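PDB 3F95: beta-glucosidase from Pseudoalteromonas sp., which is an exo-1,3/1,4-beta-glucanase, probably with beta-glucosidase activity, represented here by its extra C-terminal beta-sandwich domain. Local coordinates for residues L9-L14 against D167-I172; L46-N51 against G60-A65; S70-E75 against I150-R155; L90-D95 against L161-A166. All blocks are in the same frame, centred on the assembly; numbering follows the deposited sequence.

The four contacts outline a beta sandwich of the galactose-binding-like kind; the glycoside hydrolase family 3 regions probably lie in the earlier part of the enzyme. Interactions 1 and 4 share strand 161-171, and a salt bridge between Asp167 OD2 and Lys91 NZ, 2.7 Å, ties them together. Interaction 2 continues the same sheet on the other side of that strand, Phe61 N lying 2.8 Å from Leu163 O. Interaction 3 belongs to the second sheet, its centre about 18 Å from that of interaction 4. The two layers meet through apolar tips: Val168 CG1 is 3.8 Å from Leu71 CD2, and Leu154 CD2 is 4.3 Å from Leu90 CD1.

Interaction 1 of 4, residues L9-L14 against D167-I172; sequences LFVRSL and DVALTI
Two beta bulges coincide where Leu9 and Phe10 pair with Asp167 and Val168: a classic bulge puts Leu9 and Phe10 opposite Val168, and a G1 bulge puts Asp167 and Val168 opposite Phe10. Val168 O consequently accepts two backbone bonds, from Leu9 N at 2.9 Å and from Phe10 N at 3.0 Å. In return Val168 N donates to Phe10 O over 2.8 Å, standing 44° out of that carbonyl plane. Asp167 has positive phi, a backbone shape more usual for glycine at this point of a G1 bulge. Its carboxylate is well used: OD1 accepts from a water at 2.7 Å, and that water also takes the N-H groups of Asp167 and Arg12, while OD2 is paired with Lys91. Val11 lays its CG2 beside Val168 O, 3.6 Å away. Leucine suits position 9 because its branched apolar end packs among Leu170, Tyr73 and Met107; CG lies anti to the carbonyl carbon (chi1 -60°), and Leu9 CD1 beyond it reaches Leu170 CG at 4.2 Å. The Phe10 ring meets Trp20 edge-to-face, and Leu170 also packs on Tyr73 of strand 67-73 and Met107 of strand 102-108, in the facing sheet.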
loop_
_atom_site.group_PDB
_atom_site.type_symbol
_atom_site.label_atom_id
_atom_site.label_comp_id
_atom_site.label_asym_id
_atom_site.label_seq_id
_atom_site.Cartn_x
_atom_site.Cartn_y
_atom_site.Cartn_z
ATOM N N LEU A 9 8.188 -4.078 -5.947
ATOM C CA LEU A 9 8.438 -3.547 -4.602
ATOM C C LEU A 9 8.086 -4.568 -3.537
ATOM O O LEU A 9 8.791 -4.705 -2.514
ATOM C CB LEU A 9 7.640 -2.255 -4.354
ATOM C CG LEU A 9 7.928 -1.073 -5.312
ATOM C CD1 LEU A 9 6.968 0.097 -5.053
ATOM C CD2 LEU A 9 9.382 -0.603 -5.217
ATOM N N PHE A 10 6.955 -5.240 -3.750
ATOM C CA PHE A 10 6.588 -6.395 -2.942
ATOM C C PHE A 10 5.867 -7.410 -3.803
ATOM O O PHE A 10 4.652 -7.371 -3.932
ATOM C CB PHE A 10 5.751 -6.044 -1.694
ATOM C CG PHE A 10 5.381 -7.252 -0.867
ATOM C CD1 PHE A 10 6.287 -7.789 0.065
ATOM C CD2 PHE A 10 4.147 -7.881 -1.034
ATOM C CE1 PHE A 10 5.946 -8.938 0.815
ATOM C CE2 PHE A 10 3.812 -9.035 -0.301
ATOM C CZ PHE A 10 4.713 -9.558 0.623
ATOM N N VAL A 11 6.639 -8.298 -4.409
ATOM C CA VAL A 11 6.069 -9.377 -5.218
ATOM C C VAL A 11 6.563 -10.687 -4.612
ATOM O O VAL A 11 7.676 -11.179 -4.904
ATOM C CB VAL A 11 6.386 -9.263 -6.763
ATOM C CG1 VAL A 11 5.620 -10.371 -7.529
ATOM C CG2 VAL A 11 5.994 -7.863 -7.324
ATOM N N ARG A 12 5.706 -11.235 -3.756
ATOM C CA ARG A 12 5.975 -12.401 -2.925
ATOM C C ARG A 12 6.924 -12.138 -1.745
ATOM O O ARG A 12 6.807 -12.808 -0.722
ATOM C CB ARG A 12 6.489 -13.589 -3.736
ATOM C CG ARG A 12 5.542 -14.019 -4.862
ATOM C CD ARG A 12 5.957 -15.398 -5.401
ATOM N NE ARG A 12 5.846 -16.461 -4.396
ATOM C CZ ARG A 12 6.217 -17.728 -4.605
ATOM N NH1 ARG A 12 6.706 -18.113 -5.801
ATOM N NH2 ARG A 12 6.073 -18.623 -3.647
ATOM N N SER A 13 7.837 -11.189 -1.898
ATOM C CA SER A 13 8.723 -10.749 -0.821
ATOM C C SER A 13 9.134 -9.307 -1.073
ATOM O O SER A 13 9.041 -8.816 -2.203
ATOM C CB SER A 13 9.958 -11.635 -0.776
ATOM O OG SER A 13 10.714 -11.437 -1.946
ATOM N N LEU A 14 9.564 -8.622 -0.012
ATOM C CA LEU A 14 10.028 -7.239 -0.095
ATOM C C LEU A 14 11.236 -7.174 -1.007
ATOM O O LEU A 14 12.152 -8.000 -0.892
ATOM C CB LEU A 14 10.426 -6.732 1.308
ATOM C CG LEU A 14 9.219 -6.478 2.221
ATOM C CD1 LEU A 14 9.620 -6.335 3.702
ATOM C CD2 LEU A 14 8.504 -5.234 1.777
ATOM N N ASP A 167 1.589 -8.214 -4.493
ATOM C CA ASP A 167 2.011 -7.997 -5.878
ATOM C C ASP A 167 2.110 -6.505 -6.203
ATOM O O ASP A 167 1.450 -5.973 -7.142
ATOM C CB ASP A 167 1.036 -8.702 -6.849
ATOM C CG ASP A 167 1.122 -10.237 -6.810
ATOM O OD1 ASP A 167 1.964 -10.843 -6.098
ATOM O OD2 ASP A 167 0.317 -10.862 -7.541
ATOM N N VAL A 168 2.906 -5.799 -5.406
ATOM C CA VAL A 168 3.038 -4.355 -5.538
ATOM C C VAL A 168 4.221 -4.050 -6.418
ATOM O O VAL A 168 5.352 -4.486 -6.132
ATOM C CB VAL A 168 3.262 -3.659 -4.162
ATOM C CG1 VAL A 168 3.264 -2.168 -4.322
ATOM C CG2 VAL A 168 2.149 -4.039 -3.188
ATOM N N ALA A 169 3.981 -3.300 -7.494
ATOM C CA ALA A 169 5.083 -2.970 -8.409
ATOM C C ALA A 169 4.853 -1.656 -9.121
ATOM O O ALA A 169 3.695 -1.272 -9.344
ATOM C CB ALA A 169 5.278 -4.111 -9.435
ATOM N N LEU A 170 5.951 -0.947 -9.449
ATOM C CA LEU A 170 5.870 0.191 -10.358
ATOM C C LEU A 170 5.832 -0.368 -11.789
ATOM O O LEU A 170 6.559 -1.305 -12.099
ATOM C CB LEU A 170 7.058 1.138 -10.156
ATOM C CG LEU A 170 7.130 1.891 -8.828
ATOM C CD1 LEU A 170 8.498 2.515 -8.602
ATOM C CD2 LEU A 170 6.040 2.960 -8.753
ATOM N N THR A 171 4.960 0.188 -12.635
ATOM C CA THR A 171 4.823 -0.288 -14.001
ATOM C C THR A 171 4.557 0.862 -14.972
ATOM O O THR A 171 3.973 1.887 -14.602
ATOM C CB THR A 171 3.692 -1.343 -14.144
ATOM O OG1 THR A 171 3.729 -1.883 -15.472
ATOM C CG2 THR A 171 2.321 -0.711 -13.914
ATOM N N ILE A 172 4.969 0.679 -16.224
ATOM C CA ILE A 172 4.709 1.713 -17.224
ATOM C C ILE A 172 3.389 1.435 -17.911
ATOM O O ILE A 172 2.818 2.333 -18.523
ATOM C CB ILE A 172 5.866 1.899 -18.246
ATOM C CG1 ILE A 172 6.115 0.617 -19.046
ATOM C CG2 ILE A 172 7.107 2.351 -17.506
ATOM C CD1 ILE A 172 7.166 0.750 -20.131
HETATM O O HOH W 1 2.946 -10.525 -3.648
#

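Interaction 2 of 4, residues L46-N51 against G60-A65; sequences LMQSVN and GFNWRA
Gln48 O accepts from Gly60 N over 2.7 Å, the shortest of the four backbone bonds between 46-51 and 60-65 of an antiparallel hairpin, and Gln48 N returns the pairing to Gly60 O at 2.9 Å. Leu46 and Asn62 form a second hydrogen-bonded pair through both of their backbone groups. Between these lies the non-hydrogen-bonded pair Met47 and Phe61, where the CA of each makes a CA-H...O contact, Phe61 CA with Leu46 O and Met47 CA with Gly60 O. Glycine suits position 60 because a CB there would stand only 3.2 Å from Val50 CG1. The side chains of Met47 and Phe61 run side by side, pointing the same way. Met47 CG, anti to the backbone N (chi1 175°), comes to 3.3 Å from Phe61 CE1, and Met47 SD lies 3.4 Å from the same Phe61 CE1. The sulfur is 4.4 Å from the ring centroid and 61° off its normal, an oblique Met-aromatic contact. An alanine in place of Phe61 would probably leave the Met47 thioether without its aromatic mate and open a gap beside Trp20 and Leu69, which the ring also touches. Leu46, Gln48, Gly60 and Asn62 thus pair within the hairpin, whereas Met47 and Phe61 turn their backbone groups outward to Ala37 and Leu163 on either side; the flexible, polarisable thioether can follow the ring closely on the face turned to the sandwich interior.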
loop_
_atom_site.group_PDB
_atom_site.type_symbol
_atom_site.label_atom_id
_atom_site.label_comp_id
_atom_site.label_asym_id
_atom_site.label_seq_id
_atom_site.Cartn_x
_atom_site.Cartn_y
_atom_site.Cartn_z
ATOM N N LEU A 46 -1.832 -4.553 13.006
ATOM C CA LEU A 46 -1.224 -5.882 12.974
ATOM C C LEU A 46 -1.104 -6.342 11.531
ATOM O O LEU A 46 -1.999 -6.070 10.730
ATOM C CB LEU A 46 -2.060 -6.927 13.713
ATOM C CG LEU A 46 -2.515 -6.782 15.182
ATOM C CD1 LEU A 46 -2.833 -8.201 15.733
ATOM C CD2 LEU A 46 -1.522 -6.049 16.062
ATOM N N MET A 47 -0.011 -7.029 11.236
ATOM C CA MET A 47 0.239 -7.613 9.932
ATOM C C MET A 47 0.371 -9.141 10.060
ATOM O O MET A 47 1.058 -9.628 10.949
ATOM C CB MET A 47 1.544 -7.039 9.351
ATOM C CG MET A 47 1.938 -7.708 8.019
ATOM S SD MET A 47 3.426 -7.047 7.272
ATOM C CE MET A 47 4.727 -7.924 8.192
ATOM N N GLN A 48 -0.303 -9.869 9.165
ATOM C CA GLN A 48 -0.239 -11.329 9.067
ATOM C C GLN A 48 0.024 -11.663 7.602
ATOM O O GLN A 48 -0.140 -10.809 6.739
ATOM C CB GLN A 48 -1.596 -11.939 9.397
ATOM C CG GLN A 48 -2.032 -11.991 10.838
ATOM C CD GLN A 48 -3.397 -12.665 10.950
ATOM O OE1 GLN A 48 -3.772 -13.475 10.094
ATOM N NE2 GLN A 48 -4.148 -12.324 11.990
ATOM N N SER A 49 0.441 -12.894 7.299
ATOM C CA SER A 49 0.569 -13.277 5.904
ATOM C C SER A 49 -0.748 -13.888 5.452
ATOM O O SER A 49 -1.466 -14.493 6.246
ATOM C CB SER A 49 1.713 -14.258 5.704
ATOM O OG SER A 49 1.373 -15.513 6.247
ATOM N N VAL A 50 -1.039 -13.745 4.168
ATOM C CA VAL A 50 -2.223 -14.368 3.566
ATOM C C VAL A 50 -1.774 -15.026 2.236
ATOM O O VAL A 50 -0.687 -14.732 1.706
ATOM C CB VAL A 50 -3.356 -13.341 3.305
ATOM C CG1 VAL A 50 -3.871 -12.703 4.592
ATOM C CG2 VAL A 50 -2.935 -12.269 2.322
ATOM N N ASN A 51 -2.618 -15.894 1.701
ATOM C CA ASN A 51 -2.245 -16.661 0.512
ATOM C C ASN A 51 -3.113 -16.233 -0.657
ATOM O O ASN A 51 -4.351 -16.292 -0.587
ATOM C CB ASN A 51 -2.385 -18.163 0.788
ATOM C CG ASN A 51 -1.780 -18.581 2.128
ATOM O OD1 ASN A 51 -0.661 -18.189 2.492
ATOM N ND2 ASN A 51 -2.540 -19.371 2.883
ATOM N N GLY A 60 -1.894 -9.342 5.214
ATOM C CA GLY A 60 -3.153 -8.817 5.720
ATOM C C GLY A 60 -2.835 -7.827 6.813
ATOM O O GLY A 60 -1.917 -8.068 7.615
ATOM N N PHE A 61 -3.572 -6.729 6.835
ATOM C CA PHE A 61 -3.390 -5.674 7.827
ATOM C C PHE A 61 -4.724 -5.364 8.503
ATOM O O PHE A 61 -5.736 -5.155 7.817
ATOM C CB PHE A 61 -2.806 -4.436 7.145
ATOM C CG PHE A 61 -1.450 -4.678 6.505
ATOM C CD1 PHE A 61 -0.284 -4.600 7.256
ATOM C CD2 PHE A 61 -1.346 -4.952 5.136
ATOM C CE1 PHE A 61 0.966 -4.805 6.676
ATOM C CE2 PHE A 61 -0.102 -5.159 4.520
ATOM C CZ PHE A 61 1.068 -5.108 5.299
ATOM N N ASN A 62 -4.729 -5.301 9.839
ATOM C CA ASN A 62 -5.950 -5.000 10.598
ATOM C C ASN A 62 -5.681 -3.761 11.443
ATOM O O ASN A 62 -4.720 -3.772 12.225
ATOM C CB ASN A 62 -6.306 -6.164 11.529
ATOM C CG ASN A 62 -6.711 -7.424 10.783
ATOM O OD1 ASN A 62 -7.400 -7.368 9.765
ATOM N ND2 ASN A 62 -6.293 -8.574 11.302
ATOM N N TRP A 63 -6.463 -2.697 11.241
ATOM C CA TRP A 63 -6.405 -1.476 12.058
ATOM C C TRP A 63 -7.508 -1.569 13.111
ATOM O O TRP A 63 -8.699 -1.773 12.771
ATOM C CB TRP A 63 -6.746 -0.258 11.227
ATOM C CG TRP A 63 -5.673 0.299 10.343
ATOM C CD1 TRP A 63 -4.961 1.436 10.568
ATOM C CD2 TRP A 63 -5.199 -0.240 9.093
ATOM N NE1 TRP A 63 -4.086 1.648 9.541
ATOM C CE2 TRP A 63 -4.212 0.641 8.619
ATOM C CE3 TRP A 63 -5.549 -1.359 8.312
ATOM C CZ2 TRP A 63 -3.550 0.450 7.392
ATOM C CZ3 TRP A 63 -4.864 -1.583 7.090
ATOM C CH2 TRP A 63 -3.883 -0.678 6.652
ATOM N N ARG A 64 -7.127 -1.391 14.372
ATOM C CA ARG A 64 -8.092 -1.254 15.463
ATOM C C ARG A 64 -8.045 0.113 16.124
ATOM O O ARG A 64 -8.935 0.440 16.924
ATOM C CB ARG A 64 -7.888 -2.361 16.500
ATOM C CG ARG A 64 -8.200 -3.728 15.931
ATOM C CD ARG A 64 -7.908 -4.775 16.955
ATOM N NE ARG A 64 -8.889 -4.681 18.023
ATOM C CZ ARG A 64 -8.598 -4.820 19.311
ATOM N NH1 ARG A 64 -7.340 -5.061 19.685
ATOM N NH2 ARG A 64 -9.564 -4.712 20.215
ATOM N N ALA A 65 -7.025 0.907 15.799
ATOM C CA ALA A 65 -6.964 2.311 16.189
ATOM C C ALA A 65 -6.119 3.064 15.177
ATOM O O ALA A 65 -5.490 2.443 14.325
ATOM C CB ALA A 65 -6.385 2.488 17.614
#

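Interaction 3 of 4, residues S70-E75 against I150-R155; sequences SLSYLE and ITDALR
Leu71 faces both Ala153 and Leu154 in a classic beta bulge, which shifts the register by one residue between two antiparallel strands of the beta sandwich. Among the backbone bonds, Leu71 O receives two weak ones, from Ala153 N at 2.8 Å but strongly bent (121°) and from Leu154 N at 3.4 Å. Sounder bonds flank the bulge: Leu71 N to Leu154 O at 3.0 Å, and Tyr73 N to Thr151 O at 2.8 Å. The charged group is a salt bridge within 150-155, where Arg155 grips Asp152 OD2 side-on with two nitrogens. Arg155 NE lies 2.8 Å from Asp152 OD2, on its anti lone pair, whereas NH2 approaches from 42° above the carboxylate plane. Ser70, small and polar, brings OG to 3.0 Å from Asp152 OD2, at most a weak bond and not a settled one. An alanine at Asp152 would probably leave the Arg155 guanidinium without its counter-charge and freer to turn, with Gln105 as a weak partner. On the other face Leu71 CB meets Leu154 CG. Separately, Tyr73 lies side by side with Ile150, and one ring corner, Tyr73 CE2, meets both Ile150 CG2 (3.5 Å) and Ala153 CB (3.9 Å).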
loop_
_atom_site.group_PDB
_atom_site.type_symbol
_atom_site.label_atom_id
_atom_site.label_comp_id
_atom_site.label_asym_id
_atom_site.label_seq_id
_atom_site.Cartn_x
_atom_site.Cartn_y
_atom_site.Cartn_z
ATOM N N SER A 70 2.899 1.791 5.946
ATOM C CA SER A 70 3.612 2.168 4.719
ATOM C C SER A 70 4.408 1.003 4.155
ATOM O O SER A 70 4.876 0.116 4.902
ATOM C CB SER A 70 4.571 3.339 5.004
ATOM O OG SER A 70 3.847 4.486 5.459
ATOM N N LEU A 71 4.554 0.996 2.829
ATOM C CA LEU A 71 5.583 0.223 2.186
ATOM C C LEU A 71 6.628 1.278 1.807
ATOM O O LEU A 71 6.354 2.186 1.002
ATOM C CB LEU A 71 5.024 -0.486 0.944
ATOM C CG LEU A 71 6.026 -1.238 0.084
ATOM C CD1 LEU A 71 6.717 -2.347 0.853
ATOM C CD2 LEU A 71 5.296 -1.783 -1.171
ATOM N N SER A 72 7.813 1.175 2.398
ATOM C CA SER A 72 8.727 2.315 2.416
ATOM C C SER A 72 10.144 1.945 1.990
ATOM O O SER A 72 10.558 0.796 2.115
ATOM C CB SER A 72 8.705 2.997 3.792
ATOM O OG SER A 72 9.402 2.228 4.747
ATOM N N TYR A 73 10.855 2.936 1.448
ATOM C CA TYR A 73 12.238 2.771 1.035
ATOM C C TYR A 73 13.131 2.967 2.270
ATOM O O TYR A 73 12.882 3.846 3.096
ATOM C CB TYR A 73 12.591 3.819 -0.033
ATOM C CG TYR A 73 11.858 3.648 -1.355
ATOM C CD1 TYR A 73 12.391 2.854 -2.364
ATOM C CD2 TYR A 73 10.655 4.302 -1.598
ATOM C CE1 TYR A 73 11.733 2.700 -3.583
ATOM C CE2 TYR A 73 10.000 4.154 -2.820
ATOM C CZ TYR A 73 10.544 3.348 -3.799
ATOM O OH TYR A 73 9.876 3.190 -5.020
ATOM N N LEU A 74 14.158 2.150 2.405
ATOM C CA LEU A 74 15.021 2.257 3.582
ATOM C C LEU A 74 15.765 3.603 3.627
ATOM O O LEU A 74 15.983 4.170 4.705
ATOM C CB LEU A 74 15.903 1.013 3.729
ATOM C CG LEU A 74 15.066 -0.193 4.237
ATOM C CD1 LEU A 74 15.847 -1.480 4.238
ATOM C CD2 LEU A 74 14.491 0.070 5.631
ATOM N N GLU A 75 16.079 4.149 2.450
ATOM C CA GLU A 75 16.528 5.538 2.351
ATOM C C GLU A 75 15.772 6.203 1.217
ATOM O O GLU A 75 15.442 5.529 0.252
ATOM C CB GLU A 75 18.032 5.617 2.103
ATOM C CG GLU A 75 18.496 4.917 0.844
ATOM C CD GLU A 75 19.956 5.170 0.539
ATOM O OE1 GLU A 75 20.282 5.312 -0.658
ATOM O OE2 GLU A 75 20.773 5.224 1.488
ATOM N N ILE A 150 11.661 9.740 -2.714
ATOM C CA ILE A 150 10.485 9.051 -2.181
ATOM C C ILE A 150 10.846 8.263 -0.913
ATOM O O ILE A 150 11.834 7.533 -0.892
ATOM C CB ILE A 150 9.866 8.101 -3.240
ATOM C CG1 ILE A 150 9.608 8.838 -4.566
ATOM C CG2 ILE A 150 8.601 7.388 -2.700
ATOM C CD1 ILE A 150 8.670 10.031 -4.491
ATOM N N THR A 151 10.034 8.420 0.129
ATOM C CA THR A 151 10.178 7.605 1.338
ATOM C C THR A 151 9.123 6.493 1.432
ATOM O O THR A 151 9.460 5.347 1.692
ATOM C CB THR A 151 10.190 8.478 2.601
ATOM O OG1 THR A 151 11.434 9.202 2.642
ATOM C CG2 THR A 151 10.086 7.613 3.850
ATOM N N ASP A 152 7.857 6.840 1.247
ATOM C CA ASP A 152 6.774 5.850 1.318
ATOM C C ASP A 152 6.222 5.606 -0.102
ATOM O O ASP A 152 5.590 6.508 -0.690
ATOM C CB ASP A 152 5.652 6.367 2.244
ATOM C CG ASP A 152 6.025 6.362 3.735
ATOM O OD1 ASP A 152 7.082 5.789 4.151
ATOM O OD2 ASP A 152 5.208 6.941 4.502
ATOM N N ALA A 153 6.474 4.414 -0.662
ATOM C CA ALA A 153 5.847 4.025 -1.951
ATOM C C ALA A 153 4.303 4.036 -1.847
ATOM O O ALA A 153 3.595 4.508 -2.763
ATOM C CB ALA A 153 6.368 2.676 -2.417
ATOM N N LEU A 154 3.792 3.529 -0.725
ATOM C CA LEU A 154 2.394 3.691 -0.350
ATOM C C LEU A 154 2.229 3.891 1.154
ATOM O O LEU A 154 3.031 3.411 1.947
ATOM C CB LEU A 154 1.551 2.495 -0.824
ATOM C CG LEU A 154 1.622 1.141 -0.147
ATOM C CD1 LEU A 154 0.695 1.030 1.067
ATOM C CD2 LEU A 154 1.286 0.016 -1.165
ATOM N N ARG A 155 1.170 4.577 1.538
ATOM C CA ARG A 155 0.862 4.775 2.941
ATOM C C ARG A 155 -0.650 4.686 3.078
ATOM O O ARG A 155 -1.383 5.342 2.326
ATOM C CB ARG A 155 1.388 6.142 3.395
ATOM C CG ARG A 155 1.094 6.469 4.852
ATOM C CD ARG A 155 1.409 7.945 5.169
ATOM N NE ARG A 155 2.746 8.310 4.754
ATOM C CZ ARG A 155 3.091 9.484 4.235
ATOM N NH1 ARG A 155 2.195 10.455 4.054
ATOM N NH2 ARG A 155 4.351 9.681 3.901
#

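Interaction 4 of 4, residues L90-D95 against L161-A166; sequences LKMRID and LSLAIA
Leu90 crosses Ile165 at a slant, its CD1 4.2 Å from Ile165 CG2. Lys91 is hydrogen-bonded to Ala166 in both directions, Lys91 N reaching Ala166 O at 2.8 Å; its long chain leads away toward Asp167, while the alanine methyl is short enough for Lys91 CB and Ala166 CB to lie 4.4 Å apart. Met92 turns inward: CG is anti to the backbone N (chi1 -178°), and SD comes 4.3 Å from Leu163 CD2, with CE near Ile165 CG1. Arg93 pairs with Ala164 as Lys91 does with Ala166, Ala164 N donating to Arg93 O over 2.9 Å. Arg93 NH2 lies 4.1 Å from Ala164 CB, obliquely to the guanidinium; the short methyl lets the arginine chain pass. Ile94 spreads its two branches, CG2 to Leu161 CD1 and CG1 to Leu163 CB, each at 4.1 Å. At Asp95 CG sits between the backbone N and the carbonyl carbon (chi1 59°); Ser162 OG and Asp95 OD2 are hydrogen-bonded at 2.7 Å, though OD1 is also close to that OG. In the sheet, strand 161-171 runs between strands 87-94 and 58-63, with strand 132-137 on the far side of 87-94; Met92, Leu161 and Ile165 reach across to Ile156 of strand 149-158 in the other layer.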
loop_
_atom_site.group_PDB
_atom_site.type_symbol
_atom_site.label_atom_id
_atom_site.label_comp_id
_atom_site.label_asym_id
_atom_site.label_seq_id
_atom_site.Cartn_x
_atom_site.Cartn_y
_atom_site.Cartn_z
ATOM N N LEU A 90 -0.969 -2.724 -7.618
ATOM C CA LEU A 90 -1.004 -3.645 -6.489
ATOM C C LEU A 90 -2.291 -4.446 -6.539
ATOM O O LEU A 90 -3.244 -4.036 -7.188
ATOM C CB LEU A 90 -0.910 -2.884 -5.151
ATOM C CG LEU A 90 -2.108 -1.991 -4.738
ATOM C CD1 LEU A 90 -2.089 -1.674 -3.225
ATOM C CD2 LEU A 90 -2.150 -0.717 -5.506
ATOM N N LYS A 91 -2.318 -5.596 -5.884
ATOM C CA LYS A 91 -3.591 -6.264 -5.653
ATOM C C LYS A 91 -4.027 -5.946 -4.218
ATOM O O LYS A 91 -3.197 -5.893 -3.304
ATOM C CB LYS A 91 -3.471 -7.773 -5.883
ATOM C CG LYS A 91 -3.040 -8.111 -7.338
ATOM C CD LYS A 91 -2.937 -9.616 -7.562
ATOM C CE LYS A 91 -2.557 -9.929 -9.034
ATOM N NZ LYS A 91 -1.178 -9.420 -9.321
ATOM N N MET A 92 -5.314 -5.688 -4.042
ATOM C CA MET A 92 -5.856 -5.377 -2.707
ATOM C C MET A 92 -7.188 -6.090 -2.531
ATOM O O MET A 92 -7.936 -6.267 -3.512
ATOM C CB MET A 92 -6.028 -3.871 -2.557
ATOM C CG MET A 92 -6.547 -3.425 -1.179
ATOM S SD MET A 92 -6.875 -1.676 -1.042
ATOM C CE MET A 92 -5.198 -1.041 -1.002
ATOM N N ARG A 93 -7.488 -6.510 -1.297
ATOM C CA ARG A 93 -8.804 -7.015 -0.934
ATOM C C ARG A 93 -9.201 -6.263 0.340
ATOM O O ARG A 93 -8.424 -6.229 1.305
ATOM C CB ARG A 93 -8.718 -8.515 -0.646
ATOM C CG ARG A 93 -10.005 -9.144 -0.134
ATOM C CD ARG A 93 -9.818 -10.639 0.134
ATOM N NE ARG A 93 -8.887 -10.830 1.254
ATOM C CZ ARG A 93 -8.335 -11.984 1.621
ATOM N NH1 ARG A 93 -8.600 -13.108 0.965
ATOM N NH2 ARG A 93 -7.504 -12.010 2.660
ATOM N N ILE A 94 -10.373 -5.645 0.358
ATOM C CA ILE A 94 -10.803 -4.949 1.572
ATOM C C ILE A 94 -11.884 -5.802 2.209
ATOM O O ILE A 94 -13.023 -5.811 1.735
ATOM C CB ILE A 94 -11.296 -3.523 1.271
ATOM C CG1 ILE A 94 -10.172 -2.726 0.573
ATOM C CG2 ILE A 94 -11.788 -2.803 2.584
ATOM C CD1 ILE A 94 -10.597 -1.280 0.239
ATOM N N ASP A 95 -11.518 -6.546 3.252
ATOM C CA ASP A 95 -12.502 -7.417 3.906
ATOM C C ASP A 95 -13.347 -6.727 4.972
ATOM O O ASP A 95 -14.453 -7.167 5.269
ATOM C CB ASP A 95 -11.861 -8.687 4.427
ATOM C CG ASP A 95 -10.768 -8.403 5.408
ATOM O OD1 ASP A 95 -9.760 -7.775 5.014
ATOM O OD2 ASP A 95 -10.909 -8.819 6.572
ATOM N N LEU A 161 -10.190 -0.817 10.031
ATOM C CA LEU A 161 -10.051 -1.219 8.614
ATOM C C LEU A 161 -9.406 -2.591 8.583
ATOM O O LEU A 161 -8.574 -2.900 9.427
ATOM C CB LEU A 161 -9.104 -0.254 7.886
ATOM C CG LEU A 161 -8.629 -0.565 6.444
ATOM C CD1 LEU A 161 -9.844 -0.599 5.470
ATOM C CD2 LEU A 161 -7.657 0.514 6.024
ATOM N N SER A 162 -9.821 -3.419 7.626
ATOM C CA SER A 162 -9.142 -4.678 7.376
ATOM C C SER A 162 -8.988 -4.900 5.869
ATOM O O SER A 162 -9.979 -4.902 5.112
ATOM C CB SER A 162 -9.900 -5.832 8.042
ATOM O OG SER A 162 -9.228 -7.051 7.823
ATOM N N LEU A 163 -7.748 -5.143 5.447
ATOM C CA LEU A 163 -7.469 -5.359 4.040
ATOM C C LEU A 163 -6.214 -6.190 3.901
ATOM O O LEU A 163 -5.529 -6.449 4.876
ATOM C CB LEU A 163 -7.328 -4.027 3.292
ATOM C CG LEU A 163 -6.270 -3.004 3.774
ATOM C CD1 LEU A 163 -4.823 -3.409 3.515
ATOM C CD2 LEU A 163 -6.569 -1.626 3.198
ATOM N N ALA A 164 -5.938 -6.599 2.672
ATOM C CA ALA A 164 -4.717 -7.337 2.379
ATOM C C ALA A 164 -4.160 -6.796 1.085
ATOM O O ALA A 164 -4.907 -6.283 0.259
ATOM C CB ALA A 164 -4.996 -8.786 2.265
ATOM N N ILE A 165 -2.843 -6.902 0.927
ATOM C CA ILE A 165 -2.125 -6.338 -0.217
ATOM C C ILE A 165 -1.198 -7.424 -0.763
ATOM O O ILE A 165 -0.659 -8.207 0.001
ATOM C CB ILE A 165 -1.302 -5.107 0.246
ATOM C CG1 ILE A 165 -2.246 -3.940 0.599
ATOM C CG2 ILE A 165 -0.329 -4.640 -0.844
ATOM C CD1 ILE A 165 -1.592 -2.916 1.532
ATOM N N ALA A 166 -1.021 -7.462 -2.083
ATOM C CA ALA A 166 -0.054 -8.343 -2.713
ATOM C C ALA A 166 0.447 -7.726 -4.012
ATOM O O ALA A 166 -0.196 -6.846 -4.568
ATOM C CB ALA A 166 -0.684 -9.691 -3.000
#